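Local structure of LYND (Lyngbya aestuarii, 4V1T) at residues 426-430 / 431-435; 737-740 / 741-745. The protein probably catalyses ATP-dependent cyclodehydration of peptide side chains to heterocycles as a YcaO-type enzyme, and binds ADP. All coordinates share one frame; numbering follows the deposited sequence.

Contact 1 (426-430 / 431-435); sequences ERYSG and IFQGD. With ADP (adenosine-5'-diphosphate), chain L.
The carbonyl oxygen of Tyr428, late in helix 413-429, is gripped twice. Ile431 N donates to Tyr428 O at 3.1 Å, nearly straight (164°), and water 1 donates to the same Tyr428 O at 2.9 Å. That water also donates to Ile431 O and accepts from Gln433 NE2 at 2.6 Å. Gln433 manages this because its CG sits beside its own backbone N (chi1 -59°) and the chain then runs straight, carrying the amide back toward the Tyr428 phenol. Water 2 joins Tyr428 OH to Gln433 NE2, and the ring and amide planes are turned 51° apart. Ile431 CG1 packs 3.5 Å from Arg427 O. At the other end of the segment, Glu426 faces the nucleotide: O3' of the ADP ribose donates to Glu426 OE1 at 2.6 Å. With an alanine at Glu426 the ribose hydroxyl is likely to lose its carboxylate acceptor, and the sugar one of its holds in the pocket, where Ala534 and Arg636 also bond to ADP. From Glu426 to Gln433 the chemistry thus changes from a carboxylate acceptor for the ribose to a water-bridged turn that leads the chain out of the helix.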
loop_
_atom_site.group_PDB
_atom_site.type_symbol
_atom_site.label_atom_id
_atom_site.label_comp_id
_atom_site.label_asym_id
_atom_site.label_seq_id
_atom_site.Cartn_x
_atom_site.Cartn_y
_atom_site.Cartn_z
ATOM N N GLU B 426 -7.143 -8.894 17.511
ATOM C CA GLU B 426 -7.997 -9.686 18.371
ATOM C C GLU B 426 -7.149 -10.489 19.359
ATOM O O GLU B 426 -7.420 -10.497 20.553
ATOM C CB GLU B 426 -8.868 -10.630 17.529
ATOM C CG GLU B 426 -9.716 -11.625 18.338
ATOM C CD GLU B 426 -9.887 -12.962 17.628
ATOM O OE1 GLU B 426 -10.211 -12.967 16.424
ATOM O OE2 GLU B 426 -9.687 -14.014 18.275
ATOM N N ARG B 427 -6.128 -11.165 18.847
ATOM C CA ARG B 427 -5.282 -11.994 19.681
ATOM C C ARG B 427 -4.499 -11.162 20.683
ATOM O O ARG B 427 -4.343 -11.559 21.833
ATOM C CB ARG B 427 -4.328 -12.827 18.826
ATOM C CG ARG B 427 -5.026 -13.790 17.871
ATOM C CD ARG B 427 -5.617 -15.006 18.570
ATOM N NE ARG B 427 -6.515 -15.745 17.678
ATOM C CZ ARG B 427 -6.110 -16.522 16.671
ATOM N NH1 ARG B 427 -4.811 -16.672 16.409
ATOM N NH2 ARG B 427 -7.004 -17.150 15.914
ATOM N N TYR B 428 -4.023 -9.996 20.266
ATOM C CA TYR B 428 -3.284 -9.119 21.173
ATOM C C TYR B 428 -4.164 -8.610 22.317
ATOM O O TYR B 428 -3.759 -8.625 23.475
ATOM C CB TYR B 428 -2.678 -7.935 20.416
ATOM C CG TYR B 428 -2.211 -6.816 21.331
ATOM C CD1 TYR B 428 -0.944 -6.832 21.890
ATOM C CD2 TYR B 428 -3.052 -5.751 21.645
ATOM C CE1 TYR B 428 -0.520 -5.822 22.734
ATOM C CE2 TYR B 428 -2.641 -4.732 22.491
ATOM C CZ TYR B 428 -1.373 -4.768 23.029
ATOM O OH TYR B 428 -0.963 -3.756 23.864
ATOM N N SER B 429 -5.368 -8.172 21.977
ATOM C CA SER B 429 -6.262 -7.523 22.926
ATOM C C SER B 429 -6.724 -8.455 24.030
ATOM O O SER B 429 -7.184 -8.007 25.068
ATOM C CB SER B 429 -7.480 -6.955 22.189
ATOM O OG SER B 429 -7.094 -5.918 21.295
ATOM N N GLY B 430 -6.600 -9.755 23.798
ATOM C CA GLY B 430 -7.017 -10.749 24.769
ATOM C C GLY B 430 -5.958 -11.083 25.804
ATOM O O GLY B 430 -6.236 -11.796 26.768
ATOM N N ILE B 431 -4.744 -10.578 25.607
ATOM C CA ILE B 431 -3.634 -10.910 26.482
ATOM C C ILE B 431 -3.700 -10.145 27.794
ATOM O O ILE B 431 -3.998 -8.955 27.824
ATOM C CB ILE B 431 -2.286 -10.638 25.804
ATOM C CG1 ILE B 431 -2.143 -11.499 24.543
ATOM C CG2 ILE B 431 -1.133 -10.939 26.766
ATOM C CD1 ILE B 431 -1.025 -11.054 23.617
ATOM N N PHE B 432 -3.397 -10.843 28.881
ATOM C CA PHE B 432 -3.461 -10.260 30.213
ATOM C C PHE B 432 -2.287 -9.310 30.439
ATOM O O PHE B 432 -1.138 -9.736 30.464
ATOM C CB PHE B 432 -3.478 -11.371 31.266
ATOM C CG PHE B 432 -3.537 -10.872 32.683
ATOM C CD1 PHE B 432 -4.717 -10.383 33.216
ATOM C CD2 PHE B 432 -2.414 -10.917 33.487
ATOM C CE1 PHE B 432 -4.769 -9.941 34.523
ATOM C CE2 PHE B 432 -2.458 -10.467 34.788
ATOM C CZ PHE B 432 -3.639 -9.980 35.307
ATOM N N GLN B 433 -2.587 -8.022 30.603
ATOM C CA GLN B 433 -1.563 -7.001 30.842
ATOM C C GLN B 433 -1.355 -6.712 32.333
ATOM O O GLN B 433 -0.262 -6.320 32.751
ATOM C CB GLN B 433 -1.934 -5.701 30.131
ATOM C CG GLN B 433 -2.095 -5.828 28.627
ATOM C CD GLN B 433 -2.408 -4.501 27.964
ATOM O OE1 GLN B 433 -2.239 -3.436 28.565
ATOM N NE2 GLN B 433 -2.869 -4.556 26.717
ATOM N N GLY B 434 -2.409 -6.899 33.120
ATOM C CA GLY B 434 -2.359 -6.659 34.551
ATOM C C GLY B 434 -3.276 -5.539 35.029
ATOM O O GLY B 434 -3.291 -5.223 36.213
ATOM N N ASP B 435 -4.048 -4.951 34.119
ATOM C CA ASP B 435 -4.963 -3.853 34.450
ATOM C C ASP B 435 -6.422 -4.214 34.186
ATOM O O ASP B 435 -7.286 -3.349 34.192
ATOM C CB ASP B 435 -4.590 -2.602 33.646
ATOM C CG ASP B 435 -4.688 -2.819 32.149
ATOM O OD1 ASP B 435 -4.798 -3.992 31.719
ATOM O OD2 ASP B 435 -4.650 -1.815 31.397
HETATM P PB ADP L . -11.906 -16.813 12.257
HETATM O O1B ADP L . -12.404 -16.727 13.677
HETATM O O2B ADP L . -12.377 -18.033 11.520
HETATM O O3B ADP L . -10.435 -16.550 12.146
HETATM P PA ADP L . -12.129 -14.604 10.378
HETATM O O1A ADP L . -13.265 -14.287 9.440
HETATM O O2A ADP L . -10.826 -15.129 9.803
HETATM O O3A ADP L . -12.681 -15.580 11.547
HETATM O "O5'" ADP L . -11.809 -13.279 11.211
HETATM C "C5'" ADP L . -10.649 -13.178 12.013
HETATM C "C4'" ADP L . -10.868 -12.058 13.017
HETATM O "O4'" ADP L . -10.892 -10.796 12.353
HETATM C "C3'" ADP L . -12.208 -12.188 13.718
HETATM O "O3'" ADP L . -12.044 -11.766 15.066
HETATM C "C2'" ADP L . -13.136 -11.229 13.010
HETATM O "O2'" ADP L . -14.091 -10.637 13.894
HETATM C "C1'" ADP L . -12.175 -10.181 12.485
HETATM N N9 ADP L . -12.641 -9.633 11.190
HETATM C C8 ADP L . -12.762 -10.306 10.025
HETATM N N7 ADP L . -13.202 -9.482 9.043
HETATM C C5 ADP L . -13.362 -8.265 9.581
HETATM C C6 ADP L . -13.802 -6.942 9.095
HETATM N N6 ADP L . -14.158 -6.797 7.798
HETATM N N1 ADP L . -13.837 -5.918 9.975
HETATM C C2 ADP L . -13.481 -6.075 11.263
HETATM N N3 ADP L . -13.068 -7.256 11.772
HETATM C C4 ADP L . -12.994 -8.365 10.998
HETATM O O HOH W 1 -2.978 -7.025 25.761
HETATM O O HOH W 2 -2.760 -2.071 25.214
#

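Contact 2 (737-740 / 741-745); sequences MRHF and WSRFG
His739 lies side by side with Trp741, and its atoms can be followed out along the indole. His739 CB starts 4.0 Å from Trp741 N. The first torsion places CG opposite the backbone N (chi1 -157°), and from there CD2 passes over Trp741 CG while ND1 lies over CE3. Farther out, His739 CE1 is 3.4 Å from Trp741 CD2, and the tip, His739 NE2, comes to 3.2 Å from Trp741 CE2. The result is a face-to-face stack on the five-membered ring, centroids 3.7 Å apart and planes at 20°. Phe740 completes the aromatic cluster: its CD1 meets Trp741 CD1 at 3.5 Å, and His739 CD2 stands over the centre of its ring. His478 stacks on Trp741 as well. Arg738 folds its chain at chi2 and chi3 to turn the guanidinium onto the following backbone. Arg738 NH2 donates to Arg743 O at 2.9 Å, with that oxygen nearly in the guanidinium plane, and again to Gly745 O at 2.9 Å; Arg738 NE donates to water 3, which in turn donates to Arg743 O. Backbone carbonyls and water therefore meet one buried guanidinium, which suits a loop where side-chain contacts and isolated hydrogen bonds probably set much of the chain's course.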
loop_
_atom_site.group_PDB
_atom_site.type_symbol
_atom_site.label_atom_id
_atom_site.label_comp_id
_atom_site.label_asym_id
_atom_site.label_seq_id
_atom_site.Cartn_x
_atom_site.Cartn_y
_atom_site.Cartn_z
ATOM N N MET B 737 -21.949 -24.699 26.064
ATOM C CA MET B 737 -21.629 -24.932 24.658
ATOM C C MET B 737 -20.223 -25.475 24.531
ATOM O O MET B 737 -19.324 -25.073 25.259
ATOM C CB MET B 737 -21.809 -23.655 23.838
ATOM C CG MET B 737 -23.280 -23.264 23.699
ATOM S SD MET B 737 -23.573 -21.861 22.618
ATOM C CE MET B 737 -23.309 -22.614 21.021
ATOM N N ARG B 738 -20.046 -26.398 23.595
ATOM C CA ARG B 738 -18.836 -27.200 23.518
ATOM C C ARG B 738 -17.741 -26.593 22.639
ATOM O O ARG B 738 -18.014 -25.997 21.591
ATOM C CB ARG B 738 -19.180 -28.601 23.005
ATOM C CG ARG B 738 -20.461 -29.193 23.578
ATOM C CD ARG B 738 -20.414 -29.283 25.090
ATOM N NE ARG B 738 -19.384 -30.211 25.535
ATOM C CZ ARG B 738 -19.417 -30.906 26.662
ATOM N NH1 ARG B 738 -20.442 -30.799 27.488
ATOM N NH2 ARG B 738 -18.419 -31.718 26.956
ATOM N N HIS B 739 -16.499 -26.762 23.086
ATOM C CA HIS B 739 -15.328 -26.501 22.270
ATOM C C HIS B 739 -15.096 -27.753 21.441
ATOM O O HIS B 739 -15.494 -28.833 21.862
ATOM C CB HIS B 739 -14.121 -26.183 23.162
ATOM C CG HIS B 739 -13.046 -25.389 22.483
ATOM N ND1 HIS B 739 -12.260 -24.484 23.159
ATOM C CD2 HIS B 739 -12.626 -25.359 21.198
ATOM C CE1 HIS B 739 -11.398 -23.935 22.323
ATOM N NE2 HIS B 739 -11.602 -24.445 21.125
ATOM N N PHE B 740 -14.485 -27.625 20.266
ATOM C CA PHE B 740 -14.169 -28.803 19.458
ATOM C C PHE B 740 -12.869 -29.479 19.890
ATOM O O PHE B 740 -12.302 -30.289 19.154
ATOM C CB PHE B 740 -14.126 -28.457 17.959
ATOM C CG PHE B 740 -13.081 -27.432 17.566
ATOM C CD1 PHE B 740 -11.727 -27.688 17.719
ATOM C CD2 PHE B 740 -13.458 -26.256 16.947
ATOM C CE1 PHE B 740 -10.779 -26.762 17.320
ATOM C CE2 PHE B 740 -12.509 -25.327 16.541
ATOM C CZ PHE B 740 -11.173 -25.577 16.732
ATOM N N TRP B 741 -12.414 -29.155 21.094
ATOM C CA TRP B 741 -11.290 -29.844 21.716
ATOM C C TRP B 741 -11.817 -31.033 22.517
ATOM O O TRP B 741 -13.021 -31.137 22.757
ATOM C CB TRP B 741 -10.506 -28.877 22.614
ATOM C CG TRP B 741 -9.831 -27.757 21.861
ATOM C CD1 TRP B 741 -9.660 -27.660 20.509
ATOM C CD2 TRP B 741 -9.223 -26.592 22.425
ATOM N NE1 TRP B 741 -8.984 -26.499 20.194
ATOM C CE2 TRP B 741 -8.707 -25.827 21.356
ATOM C CE3 TRP B 741 -9.063 -26.117 23.732
ATOM C CZ2 TRP B 741 -8.052 -24.613 21.555
ATOM C CZ3 TRP B 741 -8.411 -24.910 23.927
ATOM C CH2 TRP B 741 -7.911 -24.175 22.846
ATOM N N SER B 742 -10.921 -31.934 22.915
ATOM C CA SER B 742 -11.313 -33.172 23.585
ATOM C C SER B 742 -11.733 -32.954 25.043
ATOM O O SER B 742 -11.003 -33.306 25.974
ATOM C CB SER B 742 -10.168 -34.187 23.522
ATOM O OG SER B 742 -9.859 -34.532 22.174
ATOM N N ARG B 743 -12.921 -32.385 25.229
ATOM C CA ARG B 743 -13.473 -32.137 26.567
ATOM C C ARG B 743 -14.794 -32.886 26.706
ATOM O O ARG B 743 -15.793 -32.502 26.111
ATOM C CB ARG B 743 -13.654 -30.636 26.806
ATOM C CG ARG B 743 -12.357 -29.851 26.602
ATOM C CD ARG B 743 -12.535 -28.380 26.867
ATOM N NE ARG B 743 -11.275 -27.644 26.874
ATOM C CZ ARG B 743 -11.189 -26.333 27.083
ATOM N NH1 ARG B 743 -12.285 -25.609 27.279
ATOM N NH2 ARG B 743 -10.006 -25.738 27.084
ATOM N N PHE B 744 -14.784 -33.958 27.494
ATOM C CA PHE B 744 -15.865 -34.938 27.476
ATOM C C PHE B 744 -16.710 -34.959 28.742
ATOM O O PHE B 744 -17.251 -36.006 29.114
ATOM C CB PHE B 744 -15.286 -36.337 27.231
ATOM C CG PHE B 744 -14.495 -36.449 25.961
ATOM C CD1 PHE B 744 -14.880 -35.751 24.825
ATOM C CD2 PHE B 744 -13.378 -37.266 25.894
ATOM C CE1 PHE B 744 -14.159 -35.843 23.654
ATOM C CE2 PHE B 744 -12.651 -37.371 24.718
ATOM C CZ PHE B 744 -13.040 -36.665 23.597
ATOM N N GLY B 745 -16.841 -33.811 29.394
ATOM C CA GLY B 745 -17.754 -33.687 30.526
ATOM C C GLY B 745 -19.197 -33.823 30.064
ATOM O O GLY B 745 -19.500 -33.625 28.889
HETATM O O HOH W 3 -16.870 -29.859 24.826
#

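How the contacts relate
The centre of contact 1 lies about 12 Å from the centre of the chain and that of contact 2 about 30 Å, yet the peripheral one is the more fully buried. Their centres are 24 Å apart and their nearest atoms about 9 Å, with no touch. Strand 728-733 relates them: Glu426 and Ser429 of contact 1 rest on its Val729, and contact 2 lies in the loop that follows it, packing also on helices 538-561 and 748-755. In contact 1 a carboxylate meets the nucleotide and, farther along, waters bridge the chain as the helix gives way to a loop; out at 737-745 it is stacked rings and a guanidinium holding backbone carbonyls.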